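KaiC-like domain-containing protein (Pyrococcus horikoshii, PDB 2EKD) is of unknown function but has a KaiC-like domain, probably related to the P-loop NTPases, and assembles from six copies. Local coordinates at residues 54-59 and 68-73; 80-83 and 88-91; 120-125 and 157-162; 131-136 and 165-170; 178-183 and 187-192. All blocks are in the same frame, centred on the assembly; numbering follows the deposited sequence.

Contact 1 (54-59 and 68-73)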
# COMPACT_ATOMS: atom_id res chain seq x y z
N GLU F 54 1.94 -33.15 -1.86
CA GLU F 54 1.27 -32.44 -0.75
C GLU F 54 -0.23 -32.76 -0.72
O GLU F 54 -0.79 -32.99 0.36
CB GLU F 54 1.48 -30.93 -0.87
CG GLU F 54 2.95 -30.52 -1.04
CD GLU F 54 3.16 -29.02 -1.10
OE1 GLU F 54 2.30 -28.29 -1.64
OE2 GLU F 54 4.22 -28.55 -0.62
N PHE F 55 -0.88 -32.77 -1.88
CA PHE F 55 -2.31 -33.09 -1.95
C PHE F 55 -2.52 -34.54 -1.51
O PHE F 55 -3.44 -34.85 -0.75
CB PHE F 55 -2.85 -32.92 -3.38
CG PHE F 55 -3.29 -31.52 -3.71
CD1 PHE F 55 -2.44 -30.44 -3.53
CD2 PHE F 55 -4.57 -31.29 -4.22
CE1 PHE F 55 -2.84 -29.15 -3.87
CE2 PHE F 55 -4.98 -30.00 -4.56
CZ PHE F 55 -4.11 -28.93 -4.38
N TYR F 56 -1.65 -35.41 -2.00
CA TYR F 56 -1.69 -36.83 -1.69
C TYR F 56 -1.56 -37.09 -0.19
O TYR F 56 -2.35 -37.82 0.40
CB TYR F 56 -0.55 -37.53 -2.43
CG TYR F 56 -0.33 -38.97 -2.05
CD1 TYR F 56 -1.07 -39.99 -2.64
CD2 TYR F 56 0.66 -39.32 -1.13
CE1 TYR F 56 -0.84 -41.32 -2.32
CE2 TYR F 56 0.90 -40.65 -0.80
CZ TYR F 56 0.15 -41.64 -1.41
OH TYR F 56 0.40 -42.96 -1.10
N THR F 57 -0.56 -36.47 0.43
CA THR F 57 -0.31 -36.62 1.87
C THR F 57 -1.49 -36.18 2.74
O THR F 57 -1.83 -36.84 3.71
CB THR F 57 0.94 -35.81 2.29
OG1 THR F 57 2.11 -36.36 1.65
CG2 THR F 57 1.14 -35.86 3.80
N ARG F 58 -2.10 -35.05 2.39
CA ARG F 58 -3.22 -34.53 3.16
C ARG F 58 -4.42 -35.46 3.07
O ARG F 58 -5.12 -35.67 4.06
CB ARG F 58 -3.61 -33.13 2.65
CG ARG F 58 -3.34 -32.01 3.65
CD ARG F 58 -2.74 -30.78 2.99
NE ARG F 58 -3.51 -30.31 1.84
CZ ARG F 58 -2.96 -29.80 0.74
NH1 ARG F 58 -1.63 -29.70 0.66
NH2 ARG F 58 -3.70 -29.39 -0.27
N LEU F 59 -4.64 -36.02 1.89
CA LEU F 59 -5.74 -36.95 1.68
C LEU F 59 -5.47 -38.24 2.45
O LEU F 59 -6.38 -38.81 3.06
CB LEU F 59 -5.89 -37.25 0.18
CG LEU F 59 -6.46 -36.08 -0.64
CD1 LEU F 59 -6.32 -36.35 -2.13
CD2 LEU F 59 -7.93 -35.88 -0.27
N PRO F 68 -6.02 -44.73 -5.98
CA PRO F 68 -6.40 -44.10 -7.25
C PRO F 68 -5.43 -42.99 -7.65
O PRO F 68 -5.23 -42.72 -8.83
CB PRO F 68 -7.80 -43.56 -6.97
CG PRO F 68 -8.34 -44.50 -5.95
CD PRO F 68 -7.15 -44.71 -5.03
N LEU F 69 -4.84 -42.33 -6.66
CA LEU F 69 -3.90 -41.25 -6.94
C LEU F 69 -2.52 -41.80 -7.29
O LEU F 69 -1.74 -41.15 -7.99
CB LEU F 69 -3.78 -40.32 -5.73
CG LEU F 69 -5.04 -39.57 -5.27
CD1 LEU F 69 -4.66 -38.63 -4.14
CD2 LEU F 69 -5.66 -38.80 -6.42
N GLU F 70 -2.22 -43.00 -6.80
CA GLU F 70 -0.93 -43.63 -7.05
C GLU F 70 -0.87 -44.28 -8.43
O GLU F 70 0.22 -44.45 -8.99
CB GLU F 70 -0.65 -44.71 -6.00
CG GLU F 70 -0.41 -44.19 -4.60
CD GLU F 70 -0.32 -45.31 -3.59
OE1 GLU F 70 0.35 -46.33 -3.89
OE2 GLU F 70 -0.91 -45.18 -2.50
N ASN F 71 -2.02 -44.62 -8.99
CA ASN F 71 -2.06 -45.29 -10.28
C ASN F 71 -2.35 -44.44 -11.52
O ASN F 71 -2.50 -44.98 -12.61
CB ASN F 71 -3.05 -46.45 -10.22
CG ASN F 71 -2.66 -47.48 -9.17
OD1 ASN F 71 -1.57 -48.05 -9.22
ND2 ASN F 71 -3.56 -47.71 -8.22
N VAL F 72 -2.41 -43.12 -11.36
CA VAL F 72 -2.67 -42.27 -12.52
C VAL F 72 -1.32 -41.88 -13.11
O VAL F 72 -0.30 -41.99 -12.45
CB VAL F 72 -3.43 -40.98 -12.13
CG1 VAL F 72 -4.75 -41.35 -11.47
CG2 VAL F 72 -2.57 -40.13 -11.21
N GLN F 73 -1.32 -41.43 -14.37
CA GLN F 73 -0.09 -41.02 -15.01
C GLN F 73 0.25 -39.59 -14.59
O GLN F 73 -0.64 -38.75 -14.43
CB GLN F 73 -0.23 -41.12 -16.53
CG GLN F 73 -0.73 -42.49 -17.01
CD GLN F 73 -0.77 -42.60 -18.52
OE1 GLN F 73 0.22 -42.97 -19.16
NE2 GLN F 73 -1.92 -42.28 -19.11
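Tyr56 reaches across from helix 51-61 to the short helix 67-70, with Leu69 CD1 and Glu70 OE2 both lying at the edge of its ring. CG lies anti to the backbone N (chi1 171°), which carries the ring toward helix 67-70 and lets the phenol end meet Glu70. There Tyr56 OH donates a hydrogen bond to Glu70 OE2 at 2.9 Å. The acceptor oxygen lies in the plane of the ring, whereas the hydroxyl approaches it from 61° above the carboxylate plane; the two flat groups stand 77° apart. Glu70 gets there with an extended chain, and its CG rests 3.7 Å from Tyr56 CE1. Deeper in, Leu69 and Tyr56 run past each other in opposite directions, with Leu69 CD1 4.1 Å from Tyr56 CD1. Both helices belong to one link of the alpha/beta fold, the connection from strand 44-48 to the neighbouring parallel strand 73-77, so this packing closes the helical part of a beta-alpha-beta crossover. The same methyl of Leu69 meets Leu59, the two side chains crossing nearly at a right angle, and Leu69 CD1 to Leu59 CD1 is tight at 3.5 Å. Val36 of helix 29-37 also packs on Leu69. Tyr52, one turn before Tyr56 on the same helix, bonds through its hydroxyl to the carbonyl oxygen of Leu69.

Contact 2 (80-83 and 88-91)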
# COMPACT_ATOMS: atom_id res chain seq x y z
N THR F 80 10.84 -33.44 -6.23
CA THR F 80 11.65 -34.55 -5.74
C THR F 80 10.80 -35.74 -5.30
O THR F 80 11.28 -36.88 -5.25
CB THR F 80 12.52 -34.07 -4.54
OG1 THR F 80 13.72 -33.46 -5.04
CG2 THR F 80 12.87 -35.23 -3.61
N LYS F 81 9.54 -35.48 -4.98
CA LYS F 81 8.63 -36.53 -4.52
C LYS F 81 7.83 -37.19 -5.63
O LYS F 81 6.95 -36.56 -6.24
CB LYS F 81 7.67 -35.99 -3.46
CG LYS F 81 8.30 -35.75 -2.10
CD LYS F 81 9.16 -34.51 -2.07
CE LYS F 81 9.77 -34.32 -0.70
NZ LYS F 81 8.74 -34.41 0.38
N ASP F 82 8.11 -38.46 -5.87
CA ASP F 82 7.43 -39.23 -6.90
C ASP F 82 6.14 -39.88 -6.41
O ASP F 82 6.16 -40.79 -5.58
CB ASP F 82 8.37 -40.31 -7.44
CG ASP F 82 9.19 -39.85 -8.62
OD1 ASP F 82 9.54 -38.65 -8.67
OD2 ASP F 82 9.50 -40.69 -9.49
N ILE F 83 5.01 -39.40 -6.93
CA ILE F 83 3.70 -39.94 -6.60
C ILE F 83 3.00 -40.23 -7.92
O ILE F 83 2.96 -39.37 -8.80
CB ILE F 83 2.85 -38.94 -5.79
CG1 ILE F 83 3.53 -38.64 -4.45
CG2 ILE F 83 1.45 -39.51 -5.57
CD1 ILE F 83 3.61 -39.85 -3.51
N GLY F 88 6.99 -38.73 -17.38
CA GLY F 88 7.89 -37.70 -17.90
C GLY F 88 8.31 -36.71 -16.81
O GLY F 88 7.62 -36.51 -15.82
N ARG F 89 9.47 -36.10 -17.04
CA ARG F 89 10.02 -35.11 -16.12
C ARG F 89 10.45 -33.91 -16.96
O ARG F 89 11.25 -34.04 -17.88
CB ARG F 89 11.22 -35.69 -15.37
CG ARG F 89 10.87 -36.88 -14.49
CD ARG F 89 12.04 -37.29 -13.58
NE ARG F 89 11.62 -38.23 -12.54
CZ ARG F 89 11.19 -39.46 -12.78
NH1 ARG F 89 11.13 -39.92 -14.03
NH2 ARG F 89 10.81 -40.25 -11.78
N LEU F 90 9.90 -32.75 -16.65
CA LEU F 90 10.23 -31.54 -17.38
C LEU F 90 11.05 -30.57 -16.54
O LEU F 90 10.85 -30.46 -15.33
CB LEU F 90 8.96 -30.84 -17.86
CG LEU F 90 8.13 -31.53 -18.94
CD1 LEU F 90 6.82 -30.79 -19.11
CD2 LEU F 90 8.92 -31.57 -20.25
N ASN F 91 11.96 -29.87 -17.19
CA ASN F 91 12.82 -28.91 -16.52
C ASN F 91 12.16 -27.53 -16.44
O ASN F 91 11.49 -27.09 -17.38
CB ASN F 91 14.16 -28.80 -17.25
CG ASN F 91 15.00 -27.65 -16.73
OD1 ASN F 91 15.38 -27.62 -15.56
ND2 ASN F 91 15.29 -26.69 -17.60
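The guanidinium of Arg89 takes the carboxylate of Asp82 at its edge, close to its own plane, and neither face of the group is used in this pairing. The two planes are 26° apart, although the side chains themselves cross at about a right angle. One nitrogen does the work: Arg89 NH2 lies 2.7 Å from Asp82 OD2, while the other carboxylate oxygen, Asp82 OD1, stays 3.7 Å from that same nitrogen. Arg89 is extended from CG to NE, so strand 85-90 can reach the loop that precedes it over a backbone separation of 10.4 Å between Asp82 CA and Arg89 CA. Asp82 also packs against Lys76 of strand 73-77, the neighbour of strand 85-90 in the parallel sheet. This is therefore a surface tie at the outermost strand on one side of the sheet within the chain. The hydrogen bond is short but weak, bent to 117° at the hydrogen, which implies that charge attraction probably contributes more here than directional bonding.

Contact 3 (120-125 and 157-162)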
# COMPACT_ATOMS: atom_id res chain seq x y z
N GLY F 120 -0.06 -26.76 -8.54
CA GLY F 120 1.09 -25.95 -8.16
C GLY F 120 1.49 -24.75 -8.99
O GLY F 120 2.59 -24.22 -8.77
N LEU F 121 0.65 -24.29 -9.91
CA LEU F 121 1.01 -23.14 -10.75
C LEU F 121 1.36 -21.87 -9.96
O LEU F 121 2.27 -21.12 -10.35
CB LEU F 121 -0.11 -22.81 -11.73
CG LEU F 121 0.33 -21.84 -12.84
CD1 LEU F 121 1.21 -22.59 -13.81
CD2 LEU F 121 -0.88 -21.25 -13.57
N HIS F 122 0.63 -21.61 -8.88
CA HIS F 122 0.88 -20.41 -8.06
C HIS F 122 2.32 -20.35 -7.54
O HIS F 122 2.85 -19.27 -7.28
CB HIS F 122 -0.09 -20.34 -6.89
CG HIS F 122 -0.14 -21.59 -6.06
ND1 HIS F 122 -0.96 -22.65 -6.36
CD2 HIS F 122 0.56 -21.95 -4.96
CE1 HIS F 122 -0.77 -23.61 -5.48
NE2 HIS F 122 0.14 -23.22 -4.62
N LYS F 123 2.96 -21.51 -7.39
CA LYS F 123 4.35 -21.54 -6.91
C LYS F 123 5.29 -20.93 -7.94
O LYS F 123 6.19 -20.16 -7.58
CB LYS F 123 4.78 -22.98 -6.60
CG LYS F 123 4.09 -23.58 -5.38
CD LYS F 123 4.45 -25.04 -5.19
CE LYS F 123 3.69 -25.65 -4.01
NZ LYS F 123 4.11 -27.06 -3.71
N LEU F 124 5.10 -21.27 -9.21
CA LEU F 124 5.94 -20.73 -10.28
C LEU F 124 5.82 -19.22 -10.33
O LEU F 124 6.78 -18.50 -10.62
CB LEU F 124 5.52 -21.29 -11.64
CG LEU F 124 5.74 -22.77 -11.90
CD1 LEU F 124 5.26 -23.11 -13.32
CD2 LEU F 124 7.22 -23.11 -11.72
N ILE F 125 4.61 -18.74 -10.06
CA ILE F 125 4.32 -17.33 -10.09
C ILE F 125 4.89 -16.62 -8.87
O ILE F 125 5.46 -15.53 -8.99
CB ILE F 125 2.80 -17.10 -10.16
CG1 ILE F 125 2.29 -17.58 -11.52
CG2 ILE F 125 2.46 -15.64 -9.90
CD1 ILE F 125 0.78 -17.58 -11.66
N ARG F 157 -5.52 -18.91 -5.08
CA ARG F 157 -5.82 -17.55 -5.50
C ARG F 157 -5.10 -16.43 -4.75
O ARG F 157 -4.51 -15.54 -5.37
CB ARG F 157 -7.33 -17.31 -5.43
CG ARG F 157 -7.76 -15.94 -5.92
CD ARG F 157 -9.20 -15.64 -5.56
NE ARG F 157 -9.71 -14.51 -6.32
CZ ARG F 157 -9.27 -13.26 -6.21
NH1 ARG F 157 -8.31 -12.96 -5.35
NH2 ARG F 157 -9.80 -12.30 -6.97
N ASN F 158 -5.16 -16.46 -3.42
CA ASN F 158 -4.52 -15.44 -2.60
C ASN F 158 -3.02 -15.32 -2.82
O ASN F 158 -2.47 -14.23 -2.78
CB ASN F 158 -4.80 -15.69 -1.11
CG ASN F 158 -6.27 -15.55 -0.77
OD1 ASN F 158 -6.99 -14.77 -1.40
ND2 ASN F 158 -6.71 -16.28 0.25
N VAL F 159 -2.37 -16.46 -3.02
CA VAL F 159 -0.94 -16.46 -3.27
C VAL F 159 -0.62 -15.67 -4.54
O VAL F 159 0.32 -14.88 -4.56
CB VAL F 159 -0.40 -17.90 -3.42
CG1 VAL F 159 1.01 -17.88 -3.97
CG2 VAL F 159 -0.42 -18.60 -2.07
N ILE F 160 -1.40 -15.87 -5.60
CA ILE F 160 -1.17 -15.15 -6.85
C ILE F 160 -1.62 -13.69 -6.70
O ILE F 160 -0.91 -12.76 -7.07
CB ILE F 160 -1.93 -15.78 -8.05
CG1 ILE F 160 -1.48 -17.22 -8.27
CG2 ILE F 160 -1.69 -14.95 -9.29
CD1 ILE F 160 -2.21 -17.93 -9.40
N GLU F 161 -2.82 -13.51 -6.17
CA GLU F 161 -3.40 -12.19 -5.97
C GLU F 161 -2.49 -11.25 -5.16
O GLU F 161 -2.23 -10.12 -5.57
CB GLU F 161 -4.76 -12.34 -5.28
CG GLU F 161 -5.37 -11.07 -4.69
CD GLU F 161 -5.78 -10.06 -5.73
OE1 GLU F 161 -6.38 -10.46 -6.75
OE2 GLU F 161 -5.53 -8.85 -5.52
N LYS F 162 -1.98 -11.74 -4.04
CA LYS F 162 -1.12 -10.94 -3.18
C LYS F 162 0.30 -10.75 -3.71
O LYS F 162 0.98 -9.79 -3.35
CB LYS F 162 -1.11 -11.53 -1.77
CG LYS F 162 -2.51 -11.64 -1.18
CD LYS F 162 -2.52 -12.31 0.19
CE LYS F 162 -3.94 -12.48 0.72
NZ LYS F 162 -4.71 -11.20 0.72
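His122 has its CG between the backbone N and the carbonyl carbon (chi1 52°), a crowded position that swings the ring to one side and leaves CB to meet helix 157-163. Ile160 answers with CG1 anti to its carbonyl carbon (chi1 -60°), which bends the longer branch back toward helix 121-127. Ile160 CG1 then sits 3.7 Å from His122 CB, and the terminal methyl carries on one turn further, where Ile160 CD1 meets Ile125 CD1 at 3.8 Å with the two chains crossing obliquely. Val159 adds one methyl to the same histidine carbon, with Val159 CG1 4.0 Å from His122 CB. The contact across the helices is essentially apolar, and no hydrogen bond spans it. Ile160 also touches Val155 of the sheet and Leu168 and Leu171 of helix 165-174; cut back to alanine, this side chain would probably no longer fill the place beside His122 CB, and the Ile125 methyl would lose its mate. A second subunit comes up to the same place, its Leu170 packing on Val159 and its Glu173 on His122. The short helical axes run nearly parallel, 19° apart and 9.2 Å at closest approach. Each helix follows a parallel strand, 114-119 or 149-156, and these strands are neighbours in the sheet: side-by-side helices after adjacent parallel strands are typical of parallel alpha/beta folds, consistent with the P-loop NTPase clan.

Contact 4 (131-136 and 165-170)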
# COMPACT_ATOMS: atom_id res chain seq x y z
N PHE F 131 8.03 -10.31 -15.45
CA PHE F 131 8.39 -10.85 -16.76
C PHE F 131 8.27 -12.37 -16.80
O PHE F 131 7.77 -12.93 -17.77
CB PHE F 131 9.82 -10.45 -17.13
CG PHE F 131 10.27 -10.95 -18.47
CD1 PHE F 131 9.75 -10.39 -19.64
CD2 PHE F 131 11.19 -11.98 -18.58
CE1 PHE F 131 10.15 -10.85 -20.89
CE2 PHE F 131 11.60 -12.45 -19.83
CZ PHE F 131 11.07 -11.88 -20.99
N GLU F 132 8.73 -13.04 -15.75
CA GLU F 132 8.65 -14.50 -15.70
C GLU F 132 7.20 -14.94 -15.49
O GLU F 132 6.79 -15.99 -15.99
CB GLU F 132 9.57 -15.04 -14.58
CG GLU F 132 11.03 -14.68 -14.82
CD GLU F 132 11.93 -14.89 -13.60
OE1 GLU F 132 11.55 -14.48 -12.47
OE2 GLU F 132 13.04 -15.44 -13.78
N ASN F 133 6.44 -14.14 -14.75
CA ASN F 133 5.03 -14.45 -14.50
C ASN F 133 4.27 -14.45 -15.82
O ASN F 133 3.48 -15.34 -16.11
CB ASN F 133 4.41 -13.40 -13.56
CG ASN F 133 4.87 -13.56 -12.11
OD1 ASN F 133 4.60 -12.70 -11.28
ND2 ASN F 133 5.55 -14.66 -11.80
N ILE F 134 4.52 -13.43 -16.64
CA ILE F 134 3.87 -13.33 -17.93
C ILE F 134 4.18 -14.58 -18.77
O ILE F 134 3.31 -15.07 -19.51
CB ILE F 134 4.34 -12.04 -18.67
CG1 ILE F 134 3.69 -10.82 -18.00
CG2 ILE F 134 3.96 -12.09 -20.14
CD1 ILE F 134 4.39 -9.51 -18.30
N ASN F 135 5.39 -15.10 -18.67
CA ASN F 135 5.74 -16.31 -19.42
C ASN F 135 4.94 -17.50 -18.90
O ASN F 135 4.57 -18.39 -19.66
CB ASN F 135 7.24 -16.59 -19.36
CG ASN F 135 8.05 -15.61 -20.19
OD1 ASN F 135 7.63 -15.21 -21.28
ND2 ASN F 135 9.21 -15.21 -19.68
N VAL F 136 4.68 -17.52 -17.60
CA VAL F 136 3.90 -18.60 -17.01
C VAL F 136 2.49 -18.54 -17.58
O VAL F 136 1.91 -19.57 -17.96
CB VAL F 136 3.82 -18.48 -15.47
CG1 VAL F 136 2.81 -19.49 -14.92
CG2 VAL F 136 5.20 -18.73 -14.85
N SER F 165 -1.36 -8.96 -8.36
CA SER F 165 -2.76 -8.87 -8.74
C SER F 165 -2.96 -8.85 -10.27
O SER F 165 -3.90 -9.46 -10.78
CB SER F 165 -3.39 -7.63 -8.10
OG SER F 165 -4.78 -7.81 -7.91
N PRO F 166 -2.10 -8.12 -11.01
CA PRO F 166 -2.25 -8.08 -12.47
C PRO F 166 -2.18 -9.48 -13.08
O PRO F 166 -2.96 -9.83 -13.97
CB PRO F 166 -1.09 -7.20 -12.91
CG PRO F 166 -0.97 -6.23 -11.79
CD PRO F 166 -1.10 -7.13 -10.56
N ILE F 167 -1.23 -10.28 -12.60
CA ILE F 167 -1.04 -11.63 -13.10
C ILE F 167 -2.30 -12.48 -12.94
O ILE F 167 -2.64 -13.26 -13.83
CB ILE F 167 0.13 -12.32 -12.37
CG1 ILE F 167 1.42 -11.55 -12.67
CG2 ILE F 167 0.24 -13.77 -12.80
CD1 ILE F 167 1.80 -11.53 -14.14
N LEU F 168 -2.98 -12.34 -11.81
CA LEU F 168 -4.20 -13.11 -11.58
C LEU F 168 -5.24 -12.74 -12.65
O LEU F 168 -5.86 -13.62 -13.24
CB LEU F 168 -4.76 -12.83 -10.19
CG LEU F 168 -6.05 -13.60 -9.87
CD1 LEU F 168 -5.81 -15.11 -10.01
CD2 LEU F 168 -6.50 -13.26 -8.44
N ASP F 169 -5.41 -11.45 -12.89
CA ASP F 169 -6.37 -10.99 -13.89
C ASP F 169 -6.02 -11.50 -15.29
O ASP F 169 -6.91 -11.81 -16.08
CB ASP F 169 -6.43 -9.46 -13.90
CG ASP F 169 -7.26 -8.90 -12.76
OD1 ASP F 169 -8.50 -9.06 -12.79
OD2 ASP F 169 -6.66 -8.30 -11.83
N LEU F 170 -4.73 -11.56 -15.60
CA LEU F 170 -4.30 -12.05 -16.90
C LEU F 170 -4.63 -13.53 -17.01
O LEU F 170 -5.08 -13.99 -18.06
CB LEU F 170 -2.79 -11.86 -17.07
CG LEU F 170 -2.22 -10.66 -17.83
CD1 LEU F 170 -0.81 -11.03 -18.26
CD2 LEU F 170 -3.07 -10.32 -19.05
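Ile167 of helix 165-174 lays its delta methyl against Asn133 of helix 130-141, joining two helices of the alpha/beta fold; helix 130-141 leads into strand 149-156 and helix 165-174 into strand 177-182. Ser165 and Pro166 start the second helix on a face shared with Asp169 and Leu170 and turned to the third subunit, whose Lys162 meets the first three of them while its Val159 packs on Leu170. Ile167 carries most of the contact. Its CG1 lies anti to the carbonyl carbon (chi1 -63°), chi2 of -62° then turns CD1, and the side chains of Ile167 and Asn133 cross at about a right angle. Ile167 CD1 comes to 3.3 Å from Asn133 CB, a very tight approach that may be strained or doubtful at this resolution. That methyl also lies 4.4 Å from Ile134 CG1, a looser touch. With a glycine in place of Ile167, the carbon side of Asn133 would probably lose its cover and a gap would open between the helices, next to Ile125, which also packs on the isoleucine. One turn on, Leu170 points toward helix 130-141 as well and adds a little cover. The amide of Asn133 is probably held by a hydrogen bond from ND2 to the backbone oxygen of Ile125. Its other end points to Ile167 without a bond: Asn133 OD1 lies 3.7 Å from Ile167 CG1.

Contact 5 (178-183 and 187-192)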
# COMPACT_ATOMS: atom_id res chain seq x y z
N ILE F 178 -13.82 -20.54 -15.08
CA ILE F 178 -13.24 -20.29 -13.77
C ILE F 178 -14.17 -20.80 -12.68
O ILE F 178 -15.36 -20.48 -12.67
CB ILE F 178 -13.00 -18.78 -13.52
CG1 ILE F 178 -12.01 -18.24 -14.56
CG2 ILE F 178 -12.47 -18.58 -12.10
CD1 ILE F 178 -11.81 -16.73 -14.50
N LEU F 179 -13.61 -21.61 -11.79
CA LEU F 179 -14.36 -22.14 -10.66
C LEU F 179 -13.72 -21.61 -9.39
O LEU F 179 -12.49 -21.52 -9.30
CB LEU F 179 -14.30 -23.68 -10.64
CG LEU F 179 -14.94 -24.44 -11.80
CD1 LEU F 179 -14.85 -25.93 -11.54
CD2 LEU F 179 -16.40 -24.01 -11.96
N GLU F 180 -14.54 -21.25 -8.42
CA GLU F 180 -14.00 -20.77 -7.17
C GLU F 180 -14.60 -21.59 -6.03
O GLU F 180 -15.82 -21.63 -5.85
CB GLU F 180 -14.30 -19.28 -6.96
CG GLU F 180 -13.24 -18.61 -6.08
CD GLU F 180 -13.56 -17.17 -5.72
OE1 GLU F 180 -14.02 -16.41 -6.60
OE2 GLU F 180 -13.34 -16.80 -4.54
N ILE F 181 -13.74 -22.26 -5.28
CA ILE F 181 -14.19 -23.07 -4.16
C ILE F 181 -14.49 -22.22 -2.93
O ILE F 181 -13.64 -21.44 -2.50
CB ILE F 181 -13.15 -24.13 -3.77
CG1 ILE F 181 -12.85 -25.05 -4.95
CG2 ILE F 181 -13.66 -24.93 -2.58
CD1 ILE F 181 -11.83 -26.13 -4.65
N THR F 182 -15.69 -22.37 -2.39
CA THR F 182 -16.09 -21.65 -1.18
C THR F 182 -16.74 -22.65 -0.24
O THR F 182 -16.96 -23.80 -0.63
CB THR F 182 -17.11 -20.52 -1.46
OG1 THR F 182 -18.36 -21.10 -1.87
CG2 THR F 182 -16.59 -19.59 -2.54
N ASP F 183 -17.05 -22.23 0.98
CA ASP F 183 -17.68 -23.11 1.96
C ASP F 183 -19.07 -23.59 1.58
O ASP F 183 -19.45 -24.70 1.93
CB ASP F 183 -17.75 -22.42 3.33
CG ASP F 183 -16.40 -22.33 4.00
OD1 ASP F 183 -15.69 -23.36 4.05
OD2 ASP F 183 -16.05 -21.23 4.49
N ILE F 187 -18.32 -21.89 -6.97
CA ILE F 187 -18.92 -20.84 -7.78
C ILE F 187 -18.33 -20.87 -9.18
O ILE F 187 -17.11 -20.99 -9.35
CB ILE F 187 -18.65 -19.44 -7.21
CG1 ILE F 187 -19.23 -19.32 -5.80
CG2 ILE F 187 -19.27 -18.38 -8.13
CD1 ILE F 187 -18.97 -17.96 -5.16
N ILE F 188 -19.20 -20.79 -10.18
CA ILE F 188 -18.77 -20.77 -11.56
C ILE F 188 -18.69 -19.30 -11.96
O ILE F 188 -19.67 -18.73 -12.43
CB ILE F 188 -19.77 -21.50 -12.46
CG1 ILE F 188 -19.87 -22.96 -12.00
CG2 ILE F 188 -19.33 -21.42 -13.92
CD1 ILE F 188 -20.91 -23.79 -12.72
N LYS F 189 -17.53 -18.69 -11.74
CA LYS F 189 -17.32 -17.29 -12.07
C LYS F 189 -17.33 -17.00 -13.56
O LYS F 189 -17.68 -15.90 -13.98
CB LYS F 189 -15.97 -16.80 -11.50
CG LYS F 189 -15.94 -16.62 -9.99
CD LYS F 189 -14.51 -16.39 -9.49
CE LYS F 189 -13.87 -15.17 -10.13
NZ LYS F 189 -12.49 -14.92 -9.61
N LYS F 190 -16.92 -17.98 -14.36
CA LYS F 190 -16.89 -17.80 -15.81
C LYS F 190 -17.12 -19.13 -16.49
O LYS F 190 -16.75 -20.19 -15.97
CB LYS F 190 -15.54 -17.21 -16.27
CG LYS F 190 -15.54 -16.81 -17.74
CD LYS F 190 -14.32 -15.99 -18.17
CE LYS F 190 -13.07 -16.83 -18.34
NZ LYS F 190 -12.00 -16.10 -19.09
N SER F 191 -17.74 -19.09 -17.67
CA SER F 191 -18.00 -20.32 -18.39
C SER F 191 -18.32 -20.06 -19.87
O SER F 191 -18.75 -18.98 -20.27
CB SER F 191 -19.18 -21.03 -17.73
OG SER F 191 -19.49 -22.22 -18.46
N ILE F 192 -18.06 -21.08 -20.70
CA ILE F 192 -18.45 -21.00 -22.11
C ILE F 192 -19.96 -21.13 -22.25
O ILE F 192 -20.59 -20.62 -23.17
CB ILE F 192 -17.77 -22.15 -22.85
CG1 ILE F 192 -16.28 -21.87 -23.04
CG2 ILE F 192 -18.40 -22.30 -24.25
CD1 ILE F 192 -15.55 -23.06 -23.66
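A classic beta bulge breaks the register of this antiparallel hairpin: Lys189 and Lys190 both face Ile178. The carbonyl oxygen of Ile178 receives two weak bonds, from Lys189 N at 3.0 Å and from Lys190 N at 3.4 Å. Ile178 N bonds Lys190 O far more straightly than Lys189 N does its acceptor (164° against 121°), though from 44° out of the carbonyl plane. Beyond the bulge the pairing is regular. Glu180 N meets Ile187 O at 2.7 Å in the carbonyl plane, and Ile187 N returns the bond to Glu180 O. Leu179 and Ile188 form the non-hydrogen-bonded pair between, side by side with Leu179 CD2 3.6 Å from Ile188 CG1. Lys189, at the bulge, reaches toward Glu180, but their salt bridge is long, 3.7 Å from Lys189 NZ to Glu180 OE1; its amine also forms salt bridges with Glu172 and Glu21. Lys190 sends its amine to carbonyl oxygens of Glu172 and Val175, and to Gly24 of the third subunit. Strand 177-182 lies between strands 17-22 and 185-190, just after helix 165-174 in the chain.

Contacts 1 and 2 meet where Tyr56 CD2 packs 3.8 Å from Ile83 CD1. A salt bridge, Glu54 OE1 to Lys123 NZ at 3.0 Å, then ties helix 51-61 of contact 1 to helix 121-127 of contact 3. Contacts 3 and 4 are the nearest pair, with centres about 10 Å apart, and their helices follow one another in the chain in both cases. Contacts 2 and 5 both reach the one mixed sheet, but on opposite sides of the chain's centre, with centres about 29 Å apart. Contacts 1, 2 and 3 touch the second subunit, contacts 4 and 5 the third.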